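Local coordinates for protein kallikrein-10 (Homo sapiens, PDB 5LPE) that is a secreted, zymogen-like serine peptidase of the kallikrein subfamily that is inhibited by zinc and has a tumour-suppressor role in breast and prostate cancer, at residues A42-N47 / S185-P190; E93-L98 / V216-C221; R119-G124 / T196-L201; T168-C173 / I220-S225. All coordinates share one frame; numbering follows the deposited sequence.

Contact 1 of 4, residues A42-N47 / S185-P190; sequences AAHCGN and SDSGGP. With ZN (zinc ion), chain F.
His44 meets Ser187 edge-on, bringing together two members of the charge relay system assigned by similarity with other serine peptidases. The imidazole turns its NE2 corner to the hydroxyl: NE2 donates to Ser187 OG at 2.7 Å, and OG lies almost exactly in the ring plane. The N-H points at the oxygen with a moderate bend, at 154°. CE1 is the ring carbon nearer to the hydroxyl, 3.4 Å from Ser187 OG, and CD2 stands farther off. From just before the short 3-10 turn 43-45, Ala42 CB lies against one face of the imidazole, offset toward its rim. With CG between the backbone N and the carbonyl carbon (chi1 75°), the imidazole is brought to Ser187, which extends OG away from its own backbone N (chi1 178°). Beneath this pair the two loops come close at Ala42 and Gly188, with Ala42 N 4.0 Å from Gly188 CA. Gly188 has backbone angles that would press a CB against the preceding carbonyl. Cys45 SG, held in a disulfide to Cys29, passes 4.1 Å from Ser187 OG. On the other side of the imidazole ring, His44 ND1 binds the zinc ion, and Asp92 and Asp95 contribute the remaining protein ligands. With the metal on ND1, NE2 acts as donor to the serine oxygen, the reverse of the direction in which histidine would take a proton from serine. The metal also occupies the nitrogen that normally faces the aspartate of the triad, which is consistent with zinc inhibition.

Contact 2 of 4, residues E93-L98 / V216-C221; sequences EHDLML and VYTQIC. With ZN (zinc ion), chain F.
Thr218 and Leu96 pack together in the seam between the two barrels of the chymotrypsin fold, where the residues leading into strand 97-101 of the first barrel face strand 215-219 of the second. Thr218 reaches across with both branches. Its CB lies 3.5 Å from Leu96 CD1, and its methyl CG2 touches that same leucine methyl and comes within 4.1 Å of Leu96 CD2. The hydroxyl branch, with OG1 beside the backbone N (chi1 -54°) and CG2 thereby left anti to that N, runs instead to Asp95: OG1 makes a weak hydrogen bond to Asp95 O at 3.5 Å. Thr218 thus shows Leu96 an apolar flank and the aspartate a polar one. The carboxylate of Asp95, a charge relay residue by similarity, is turned toward the active site. Its OD2 binds the zinc ion, beside His44 and Asp92, and also has a hydrogen bond with Ser202 OG on the neighbouring strand 196-203. Leu96 also touches Leu40 of the first barrel and Trp226 of helix 224-230. Its side chain crosses that of Ile220, whose CD1 stands 4.0 Å from Leu96 CD1 and 4.2 Å from Leu96 CD2.

Contact 3 of 4, residues R119-G124 / T196-L201; sequences RCAQPG and TLQGIL
A classic beta bulge in strand 196-203, where Gln198 and Gly199 both face Leu191 of the adjacent strand, presents the side chain of Gln198 to Arg119 and Ala121 of the segment connecting the two barrels. The carboxamide binds the main chain on both sides of Cys120. Its NE2 donates to Arg119 O at 2.9 Å, nearly straight at 166° and with the acceptor in the plane of the amide; seen from the carbonyl, the donor stands well above the peptide plane. The other end of the amide, Gln198 OE1, receives a weak hydrogen bond from Ala121 N, at 3.3 Å. One side-chain amide therefore meets a backbone carbonyl and a backbone N-H two residues apart, as a neighbouring strand might. Water 1 joins the same end, donating to Gln198 OE1 at 3.2 Å and to Ala121 O at 3.1 Å. Gln198 CG lies 3.6 Å from Ala121 CB, and the bend at chi2 (-71°) brings CD to the same distance from that methyl. The methyl also rests on Cys193 of strand 190-193. A leucine in place of Gln198 would probably leave Arg119 O without its donor and Ala121 N without its acceptor. Cys120 turns away from the strand to form a disulfide with Cys221, so the segment is held covalently as well. Together, bulge and disulfide join the interbarrel connection to the second barrel of the chymotrypsin-like fold, at the point where the chain enters it from the first.

Contact 4 of 4, residues T168-C173 / I220-S225; sequences TNNMIC and ICKYMS
Asn170 wedges against Lys222 and Tyr223 at the edge of the second barrel, where the turn before strand 171-176 meets the approach to the C-terminal helix of the chymotrypsin fold. Its CB lies 3.5 Å from Tyr223 OH and 4.1 Å from Tyr223 CE1, the two side chains crossing at about a right angle with amide and ring planes 65° apart. Setting CG beside its own backbone N (chi1 -74°), Asn170 carries OD1 over to the aliphatic part of Lys222, where it lies 3.6 Å from both CB and CG of that lysine. A glycine in place of Asn170 would probably open a gap beside the phenol of Tyr223 and leave Lys222 CB and CG without their contact to OD1. Farther along the lysine side chain, Lys222 CE passes 3.9 Å from Asn169 O, and NZ reaches a bound sulfate, probably from the crystallisation liquor. In the next shell, the Tyr223 hydroxyl is probably hydrogen-bonded to His94 ND1, and its ring packs edge-to-face with His76. Asn170 also has a backbone hydrogen bond with Gln219, beside the pairing of strands 171-176 and 215-219. Tyr223 occupies the N-cap position of helix 224-230, and the 3-10 turn leading to it is closed by Tyr223 N donating to Ile220 O at 3.0 Å.

Overall arrangement
Starting from the N terminus, residues 42-47 follow strand 38-41 of the first barrel and are met by 185-190, in the second, closing contact 1. Contact 2 opens at 93-98 and closes at 216-221, crossing contact 1; both bridge the barrels and share the zinc ion. The connecting segment 119-124 opens contact 3, which closes at 196-201, nested within contact 2 and crossing contact 1. Contact 4, from 168-173 to 220-225, crosses contacts 1 and 3 and ends with contact 2 on Ile220 and Cys221. Neighbouring strands 196-203, 215-219 and 171-176 link contacts 2, 3 and 4, and the Cys120-Cys221 disulfide joins them again.

Contact 1 of 4, residues A42-N47 / S185-P190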
loop_
_atom_site.group_PDB
_atom_site.type_symbol
_atom_site.label_atom_id
_atom_site.label_comp_id
_atom_site.label_asym_id
_atom_site.label_seq_id
_atom_site.Cartn_x
_atom_site.Cartn_y
_atom_site.Cartn_z
ATOM N N ALA A 42 -2.008 4.809 3.462
ATOM C CA ALA A 42 -1.356 5.315 4.657
ATOM C C ALA A 42 -2.069 6.563 5.152
ATOM O O ALA A 42 -2.459 7.423 4.362
ATOM C CB ALA A 42 0.112 5.616 4.368
ATOM N N ALA A 43 -2.238 6.659 6.474
ATOM C CA ALA A 43 -2.837 7.855 7.058
ATOM C C ALA A 43 -2.076 9.127 6.687
ATOM O O ALA A 43 -2.700 10.179 6.501
ATOM C CB ALA A 43 -2.922 7.717 8.574
ATOM N N HIS A 44 -0.741 9.060 6.541
ATOM C CA HIS A 44 0.018 10.282 6.258
ATOM C C HIS A 44 -0.356 10.898 4.924
ATOM O O HIS A 44 0.127 11.992 4.611
ATOM C CB HIS A 44 1.535 10.039 6.286
ATOM C CG HIS A 44 2.067 9.305 5.091
ATOM N ND1 HIS A 44 2.680 8.074 5.190
ATOM C CD2 HIS A 44 2.088 9.631 3.776
ATOM C CE1 HIS A 44 3.042 7.669 3.986
ATOM N NE2 HIS A 44 2.692 8.595 3.109
ATOM N N CYS A 45 -1.169 10.205 4.126
ATOM C CA CYS A 45 -1.726 10.703 2.877
ATOM C C CYS A 45 -3.008 11.499 3.075
ATOM O O CYS A 45 -3.619 11.921 2.086
ATOM C CB CYS A 45 -2.016 9.534 1.934
ATOM S SG CYS A 45 -0.630 8.445 1.598
ATOM N N GLY A 46 -3.431 11.703 4.321
ATOM C CA GLY A 46 -4.744 12.252 4.611
ATOM C C GLY A 46 -4.841 13.761 4.683
ATOM O O GLY A 46 -5.766 14.282 5.308
ATOM N N ASN A 47 -3.896 14.470 4.056
ATOM C CA ASN A 47 -4.019 15.920 3.916
ATOM C C ASN A 47 -5.417 16.289 3.437
ATOM O O ASN A 47 -6.073 17.160 4.022
ATOM C CB ASN A 47 -2.966 16.463 2.940
ATOM C CG ASN A 47 -1.590 15.837 3.140
ATOM O OD1 ASN A 47 -1.346 14.703 2.715
ATOM N ND2 ASN A 47 -0.684 16.578 3.775
ATOM N N SER A 185 8.493 2.446 -5.902
ATOM C CA SER A 185 7.209 2.363 -5.214
ATOM C C SER A 185 6.627 3.769 -5.060
ATOM O O SER A 185 7.261 4.761 -5.432
ATOM C CB SER A 185 7.376 1.688 -3.859
ATOM O OG SER A 185 8.061 2.569 -2.988
ATOM N N ASP A 186 5.427 3.861 -4.527
ATOM C CA ASP A 186 4.772 5.100 -4.369
ATOM C C ASP A 186 4.650 5.454 -2.902
ATOM O O ASP A 186 5.632 5.685 -2.269
ATOM C CB ASP A 186 3.458 5.026 -5.097
ATOM C CG ASP A 186 3.623 4.630 -6.553
ATOM O OD1 ASP A 186 4.215 5.361 -7.320
ATOM O OD2 ASP A 186 3.161 3.588 -6.972
ATOM N N SER A 187 3.474 5.523 -2.337
ATOM C CA SER A 187 3.307 5.863 -0.928
ATOM C C SER A 187 1.903 5.439 -0.771
ATOM O O SER A 187 1.079 5.878 -1.499
ATOM C CB SER A 187 3.479 7.358 -0.709
ATOM O OG SER A 187 3.285 7.749 0.624
ATOM N N GLY A 188 1.635 4.535 0.128
ATOM C CA GLY A 188 0.316 4.003 0.296
ATOM C C GLY A 188 0.160 2.731 -0.489
ATOM O O GLY A 188 -0.788 2.066 -0.342
ATOM N N GLY A 189 1.138 2.432 -1.322
ATOM C CA GLY A 189 1.166 1.274 -2.167
ATOM C C GLY A 189 1.102 -0.022 -1.443
ATOM O O GLY A 189 1.522 -0.095 -0.334
ATOM N N PRO A 190 0.550 -1.048 -2.085
ATOM C CA PRO A 190 0.435 -2.353 -1.411
ATOM C C PRO A 190 1.691 -3.216 -1.478
ATOM O O PRO A 190 2.446 -3.198 -2.444
ATOM C CB PRO A 190 -0.718 -3.030 -2.164
ATOM C CG PRO A 190 -0.753 -2.383 -3.516
ATOM C CD PRO A 190 -0.161 -1.011 -3.387
HETATM ZN ZN ZN F . 3.382 7.648 7.117
#

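Contact 2 of 4, residues E93-L98 / V216-C221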
loop_
_atom_site.group_PDB
_atom_site.type_symbol
_atom_site.label_atom_id
_atom_site.label_comp_id
_atom_site.label_asym_id
_atom_site.label_seq_id
_atom_site.Cartn_x
_atom_site.Cartn_y
_atom_site.Cartn_z
ATOM N N GLU A 93 3.127 6.538 13.052
ATOM C CA GLU A 93 2.873 5.239 13.636
ATOM C C GLU A 93 1.377 4.947 13.592
ATOM O O GLU A 93 0.555 5.834 13.867
ATOM C CB GLU A 93 3.474 5.179 15.047
ATOM C CG GLU A 93 5.006 5.536 15.124
ATOM C CD GLU A 93 5.913 5.007 13.957
ATOM O OE1 GLU A 93 6.989 5.622 13.722
ATOM O OE2 GLU A 93 5.597 3.982 13.294
ATOM N N HIS A 94 1.040 3.706 13.206
ATOM C CA HIS A 94 -0.325 3.297 12.856
ATOM C C HIS A 94 -0.863 4.078 11.657
ATOM O O HIS A 94 -2.038 4.455 11.632
ATOM C CB HIS A 94 -1.307 3.450 14.029
ATOM C CG HIS A 94 -1.059 2.534 15.189
ATOM N ND1 HIS A 94 -1.050 1.160 15.071
ATOM C CD2 HIS A 94 -0.852 2.801 16.502
ATOM C CE1 HIS A 94 -0.830 0.621 16.259
ATOM N NE2 HIS A 94 -0.704 1.597 17.143
ATOM N N ASP A 95 -0.043 4.315 10.626
ATOM C CA ASP A 95 -0.562 5.171 9.562
ATOM C C ASP A 95 -1.281 4.269 8.573
ATOM O O ASP A 95 -0.675 3.654 7.697
ATOM C CB ASP A 95 0.507 6.042 8.899
ATOM C CG ASP A 95 1.696 5.271 8.398
ATOM O OD1 ASP A 95 1.865 4.097 8.803
ATOM O OD2 ASP A 95 2.478 5.865 7.612
ATOM N N LEU A 96 -2.602 4.305 8.684
ATOM C CA LEU A 96 -3.576 3.569 7.904
ATOM C C LEU A 96 -4.769 4.491 7.774
ATOM O O LEU A 96 -5.147 5.157 8.738
ATOM C CB LEU A 96 -3.998 2.274 8.595
ATOM C CG LEU A 96 -3.648 0.983 7.878
ATOM C CD1 LEU A 96 -2.189 0.996 7.521
ATOM C CD2 LEU A 96 -4.001 -0.182 8.774
ATOM N N MET A 97 -5.349 4.544 6.592
ATOM C CA MET A 97 -6.509 5.393 6.384
ATOM C C MET A 97 -7.412 4.662 5.405
ATOM O O MET A 97 -6.933 4.108 4.406
ATOM C CB MET A 97 -6.078 6.767 5.857
ATOM C CG MET A 97 -7.181 7.740 5.606
ATOM S SD MET A 97 -6.595 9.330 4.943
ATOM C CE MET A 97 -5.641 8.826 3.526
ATOM N N LEU A 98 -8.702 4.626 5.710
ATOM C CA LEU A 98 -9.675 4.016 4.823
ATOM C C LEU A 98 -10.404 5.131 4.090
ATOM O O LEU A 98 -10.949 6.049 4.719
ATOM C CB LEU A 98 -10.626 3.090 5.589
ATOM C CG LEU A 98 -9.937 1.734 5.807
ATOM C CD1 LEU A 98 -10.542 0.925 6.925
ATOM C CD2 LEU A 98 -9.929 0.932 4.503
ATOM N N VAL A 216 9.430 0.126 5.158
ATOM C CA VAL A 216 8.672 -0.128 6.369
ATOM C C VAL A 216 7.203 -0.068 5.991
ATOM O O VAL A 216 6.696 0.992 5.599
ATOM C CB VAL A 216 9.011 0.866 7.488
ATOM C CG1 VAL A 216 8.072 0.670 8.682
ATOM C CG2 VAL A 216 10.446 0.690 7.916
ATOM N N TYR A 217 6.526 -1.210 6.094
ATOM C CA TYR A 217 5.125 -1.352 5.745
ATOM C C TYR A 217 4.301 -1.574 7.004
ATOM O O TYR A 217 4.772 -2.174 7.979
ATOM C CB TYR A 217 4.913 -2.519 4.792
ATOM C CG TYR A 217 5.455 -2.300 3.406
ATOM C CD1 TYR A 217 6.811 -2.454 3.129
ATOM C CD2 TYR A 217 4.598 -1.985 2.355
ATOM C CE1 TYR A 217 7.301 -2.264 1.848
ATOM C CE2 TYR A 217 5.076 -1.795 1.058
ATOM C CZ TYR A 217 6.432 -1.935 0.807
ATOM O OH TYR A 217 6.919 -1.737 -0.483
ATOM N N THR A 218 3.068 -1.081 6.985
ATOM C CA THR A 218 2.151 -1.402 8.062
ATOM C C THR A 218 1.719 -2.856 7.919
ATOM O O THR A 218 1.371 -3.299 6.826
ATOM C CB THR A 218 0.943 -0.468 8.042
ATOM O OG1 THR A 218 1.392 0.893 8.068
ATOM C CG2 THR A 218 0.055 -0.725 9.269
ATOM N N GLN A 219 1.755 -3.616 9.010
ATOM C CA GLN A 219 1.411 -5.028 8.926
ATOM C C GLN A 219 -0.108 -5.144 9.005
ATOM O O GLN A 219 -0.702 -4.907 10.059
ATOM C CB GLN A 219 2.097 -5.782 10.057
ATOM C CG GLN A 219 2.055 -7.273 9.979
ATOM C CD GLN A 219 2.814 -7.890 11.123
ATOM O OE1 GLN A 219 3.059 -7.240 12.137
ATOM N NE2 GLN A 219 3.189 -9.146 10.969
ATOM N N ILE A 220 -0.736 -5.559 7.904
ATOM C CA ILE A 220 -2.184 -5.396 7.747
ATOM C C ILE A 220 -2.965 -6.491 8.485
ATOM O O ILE A 220 -4.118 -6.273 8.866
ATOM C CB ILE A 220 -2.532 -5.331 6.243
ATOM C CG1 ILE A 220 -1.775 -4.179 5.563
ATOM C CG2 ILE A 220 -4.006 -5.101 6.001
ATOM C CD1 ILE A 220 -2.077 -2.770 6.103
ATOM N N CYS A 221 -2.361 -7.668 8.702
ATOM C CA CYS A 221 -2.955 -8.770 9.461
ATOM C C CYS A 221 -3.122 -8.456 10.938
ATOM O O CYS A 221 -3.705 -9.276 11.655
ATOM C CB CYS A 221 -2.099 -10.028 9.356
ATOM S SG CYS A 221 -0.501 -9.867 10.217
HETATM ZN ZN ZN F . 3.382 7.648 7.117
#

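Contact 3 of 4, residues R119-G124 / T196-L201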
loop_
_atom_site.group_PDB
_atom_site.type_symbol
_atom_site.label_atom_id
_atom_site.label_comp_id
_atom_site.label_asym_id
_atom_site.label_seq_id
_atom_site.Cartn_x
_atom_site.Cartn_y
_atom_site.Cartn_z
ATOM N N ARG A 119 -4.148 -14.144 7.645
ATOM C CA ARG A 119 -2.946 -14.769 8.175
ATOM C C ARG A 119 -1.818 -13.750 8.037
ATOM O O ARG A 119 -1.872 -12.870 7.173
ATOM C CB ARG A 119 -2.653 -16.036 7.357
ATOM C CG ARG A 119 -1.678 -17.069 7.875
ATOM C CD ARG A 119 -1.391 -18.096 6.735
ATOM N NE ARG A 119 -0.786 -17.471 5.552
ATOM C CZ ARG A 119 0.473 -17.031 5.502
ATOM N NH1 ARG A 119 1.255 -17.145 6.572
ATOM N NH2 ARG A 119 0.955 -16.471 4.394
ATOM N N CYS A 120 -0.787 -13.887 8.863
ATOM C CA CYS A 120 0.360 -12.986 8.818
ATOM C C CYS A 120 1.488 -13.634 8.028
ATOM O O CYS A 120 1.747 -14.834 8.155
ATOM C CB CYS A 120 0.864 -12.625 10.217
ATOM S SG CYS A 120 -0.231 -11.618 11.244
ATOM N N ALA A 121 2.149 -12.832 7.207
ATOM C CA ALA A 121 3.248 -13.329 6.406
ATOM C C ALA A 121 4.508 -13.358 7.254
ATOM O O ALA A 121 4.748 -12.458 8.063
ATOM C CB ALA A 121 3.438 -12.458 5.168
ATOM N N GLN A 122 5.267 -14.426 7.112
ATOM C CA GLN A 122 6.443 -14.626 7.937
ATOM C C GLN A 122 7.708 -14.119 7.250
ATOM O O GLN A 122 7.771 -14.050 6.018
ATOM C CB GLN A 122 6.596 -16.099 8.287
ATOM C CG GLN A 122 5.352 -16.683 8.940
ATOM C CD GLN A 122 4.979 -16.005 10.253
ATOM O OE1 GLN A 122 5.844 -15.569 11.016
ATOM N NE2 GLN A 122 3.677 -15.923 10.525
ATOM N N PRO A 123 8.724 -13.763 8.034
ATOM C CA PRO A 123 10.035 -13.475 7.450
ATOM C C PRO A 123 10.494 -14.606 6.545
ATOM O O PRO A 123 10.347 -15.785 6.863
ATOM C CB PRO A 123 10.940 -13.322 8.674
ATOM C CG PRO A 123 10.031 -12.865 9.759
ATOM C CD PRO A 123 8.695 -13.523 9.490
ATOM N N GLY A 124 11.029 -14.236 5.394
ATOM C CA GLY A 124 11.470 -15.180 4.397
ATOM C C GLY A 124 10.510 -15.374 3.247
ATOM O O GLY A 124 10.901 -15.971 2.235
ATOM N N THR A 196 -2.374 -11.866 -1.506
ATOM C CA THR A 196 -2.904 -11.266 -0.288
ATOM C C THR A 196 -2.215 -9.919 -0.051
ATOM O O THR A 196 -1.100 -9.677 -0.519
ATOM C CB THR A 196 -2.690 -12.187 0.939
ATOM O OG1 THR A 196 -1.692 -13.160 0.623
ATOM C CG2 THR A 196 -3.968 -12.913 1.367
ATOM N N LEU A 197 -2.890 -9.054 0.707
ATOM C CA LEU A 197 -2.377 -7.743 1.071
ATOM C C LEU A 197 -1.778 -7.875 2.459
ATOM O O LEU A 197 -2.510 -7.994 3.441
ATOM C CB LEU A 197 -3.508 -6.721 1.086
ATOM C CG LEU A 197 -3.184 -5.305 1.518
ATOM C CD1 LEU A 197 -2.589 -4.539 0.341
ATOM C CD2 LEU A 197 -4.464 -4.705 1.982
ATOM N N GLN A 198 -0.458 -7.883 2.551
ATOM C CA GLN A 198 0.142 -7.931 3.868
ATOM C C GLN A 198 0.593 -6.567 4.402
ATOM O O GLN A 198 0.798 -6.439 5.615
ATOM C CB GLN A 198 1.303 -8.937 3.853
ATOM C CG GLN A 198 0.846 -10.404 3.667
ATOM C CD GLN A 198 0.144 -10.969 4.896
ATOM O OE1 GLN A 198 0.257 -10.429 5.997
ATOM N NE2 GLN A 198 -0.587 -12.049 4.712
ATOM N N GLY A 199 0.681 -5.524 3.575
ATOM C CA GLY A 199 1.240 -4.282 4.073
ATOM C C GLY A 199 0.907 -3.070 3.236
ATOM O O GLY A 199 0.753 -3.160 2.015
ATOM N N ILE A 200 0.868 -1.916 3.893
ATOM C CA ILE A 200 0.800 -0.614 3.234
ATOM C C ILE A 200 2.070 0.163 3.564
ATOM O O ILE A 200 2.454 0.265 4.730
ATOM C CB ILE A 200 -0.454 0.171 3.658
ATOM C CG1 ILE A 200 -1.714 -0.583 3.218
ATOM C CG2 ILE A 200 -0.408 1.584 3.079
ATOM C CD1 ILE A 200 -1.993 -0.479 1.765
ATOM N N LEU A 201 2.719 0.700 2.533
ATOM C CA LEU A 201 4.012 1.358 2.685
ATOM C C LEU A 201 3.909 2.581 3.582
ATOM O O LEU A 201 3.134 3.500 3.308
ATOM C CB LEU A 201 4.541 1.753 1.312
ATOM C CG LEU A 201 5.883 2.451 1.240
ATOM C CD1 LEU A 201 6.965 1.630 1.910
ATOM C CD2 LEU A 201 6.177 2.669 -0.212
HETATM O O HOH W 1 2.731 -10.163 8.056
#

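Contact 4 of 4, residues T168-C173 / I220-S225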
loop_
_atom_site.group_PDB
_atom_site.type_symbol
_atom_site.label_atom_id
_atom_site.label_comp_id
_atom_site.label_asym_id
_atom_site.label_seq_id
_atom_site.Cartn_x
_atom_site.Cartn_y
_atom_site.Cartn_z
ATOM N N THR A 168 8.766 -2.070 16.111
ATOM C CA THR A 168 8.235 -2.724 14.937
ATOM C C THR A 168 6.827 -3.232 15.181
ATOM O O THR A 168 5.852 -2.488 14.995
ATOM C CB THR A 168 9.124 -3.887 14.533
ATOM O OG1 THR A 168 8.283 -4.957 14.088
ATOM C CG2 THR A 168 10.010 -4.329 15.705
ATOM N N ASN A 169 6.726 -4.480 15.614
ATOM C CA ASN A 169 5.552 -5.124 16.182
ATOM C C ASN A 169 4.327 -5.164 15.271
ATOM O O ASN A 169 3.859 -6.260 14.919
ATOM C CB ASN A 169 5.179 -4.353 17.454
ATOM C CG ASN A 169 4.562 -5.232 18.528
ATOM O OD1 ASN A 169 5.266 -5.947 19.239
ATOM N ND2 ASN A 169 3.241 -5.171 18.662
ATOM N N ASN A 170 3.971 -4.002 14.710
ATOM C CA ASN A 170 2.864 -3.836 13.783
ATOM C C ASN A 170 3.363 -3.560 12.367
ATOM O O ASN A 170 2.552 -3.302 11.463
ATOM C CB ASN A 170 1.891 -2.771 14.307
ATOM C CG ASN A 170 1.066 -3.276 15.473
ATOM O OD1 ASN A 170 0.763 -4.448 15.534
ATOM N ND2 ASN A 170 0.639 -2.389 16.353
ATOM N N MET A 171 4.687 -3.620 12.170
ATOM C CA MET A 171 5.337 -3.351 10.903
ATOM C C MET A 171 5.907 -4.635 10.348
ATOM O O MET A 171 6.107 -5.602 11.083
ATOM C CB MET A 171 6.449 -2.360 11.093
ATOM C CG MET A 171 6.196 -1.332 12.194
ATOM S SD MET A 171 5.554 0.228 11.536
ATOM C CE MET A 171 3.778 0.025 11.488
ATOM N N ILE A 172 6.078 -4.640 9.029
ATOM C CA ILE A 172 6.933 -5.588 8.346
ATOM C C ILE A 172 7.904 -4.774 7.510
ATOM O O ILE A 172 7.515 -3.785 6.883
ATOM C CB ILE A 172 6.109 -6.580 7.512
ATOM C CG1 ILE A 172 5.099 -5.820 6.700
ATOM C CG2 ILE A 172 5.323 -7.480 8.448
ATOM C CD1 ILE A 172 4.357 -6.684 5.753
ATOM N N CYS A 173 9.179 -5.114 7.607
ATOM C CA CYS A 173 10.215 -4.541 6.771
ATOM C C CYS A 173 10.443 -5.443 5.575
ATOM O O CYS A 173 10.656 -6.646 5.737
ATOM C CB CYS A 173 11.497 -4.369 7.570
ATOM S SG CYS A 173 11.327 -2.902 8.563
ATOM N N ILE A 220 -0.736 -5.559 7.904
ATOM C CA ILE A 220 -2.184 -5.396 7.747
ATOM C C ILE A 220 -2.965 -6.491 8.485
ATOM O O ILE A 220 -4.118 -6.273 8.866
ATOM C CB ILE A 220 -2.532 -5.331 6.243
ATOM C CG1 ILE A 220 -1.775 -4.179 5.563
ATOM C CG2 ILE A 220 -4.006 -5.101 6.001
ATOM C CD1 ILE A 220 -2.077 -2.770 6.103
ATOM N N CYS A 221 -2.361 -7.668 8.702
ATOM C CA CYS A 221 -2.955 -8.770 9.461
ATOM C C CYS A 221 -3.122 -8.456 10.938
ATOM O O CYS A 221 -3.705 -9.276 11.655
ATOM C CB CYS A 221 -2.099 -10.028 9.356
ATOM S SG CYS A 221 -0.501 -9.867 10.217
ATOM N N LYS A 222 -2.570 -7.337 11.420
ATOM C CA LYS A 222 -2.814 -6.861 12.775
ATOM C C LYS A 222 -3.957 -5.864 12.866
ATOM O O LYS A 222 -4.340 -5.493 13.980
ATOM C CB LYS A 222 -1.555 -6.193 13.348
ATOM C CG LYS A 222 -0.254 -6.961 13.119
ATOM C CD LYS A 222 -0.333 -8.353 13.708
ATOM C CE LYS A 222 1.023 -8.833 14.157
ATOM N NZ LYS A 222 0.864 -10.186 14.747
ATOM N N TYR A 223 -4.439 -5.357 11.737
ATOM C CA TYR A 223 -5.473 -4.330 11.694
ATOM C C TYR A 223 -6.847 -4.837 11.257
ATOM O O TYR A 223 -7.759 -4.029 11.055
ATOM C CB TYR A 223 -4.981 -3.164 10.829
ATOM C CG TYR A 223 -3.842 -2.439 11.528
ATOM C CD1 TYR A 223 -2.534 -2.877 11.400
ATOM C CD2 TYR A 223 -4.084 -1.358 12.373
ATOM C CE1 TYR A 223 -1.500 -2.246 12.053
ATOM C CE2 TYR A 223 -3.032 -0.705 13.040
ATOM C CZ TYR A 223 -1.746 -1.160 12.868
ATOM O OH TYR A 223 -0.688 -0.562 13.509
ATOM N N MET A 224 -7.017 -6.148 11.077
ATOM C CA MET A 224 -8.246 -6.659 10.464
ATOM C C MET A 224 -9.500 -6.299 11.266
ATOM O O MET A 224 -10.562 -6.050 10.681
ATOM C CB MET A 224 -8.150 -8.170 10.276
ATOM C CG MET A 224 -7.150 -8.548 9.212
ATOM S SD MET A 224 -7.443 -7.490 7.810
ATOM C CE MET A 224 -9.010 -8.161 7.231
ATOM N N SER A 225 -9.404 -6.277 12.599
ATOM C CA SER A 225 -10.556 -5.900 13.410
ATOM C C SER A 225 -11.087 -4.538 13.000
ATOM O O SER A 225 -12.285 -4.376 12.744
ATOM C CB SER A 225 -10.189 -5.901 14.895
ATOM O OG SER A 225 -9.972 -7.223 15.364
#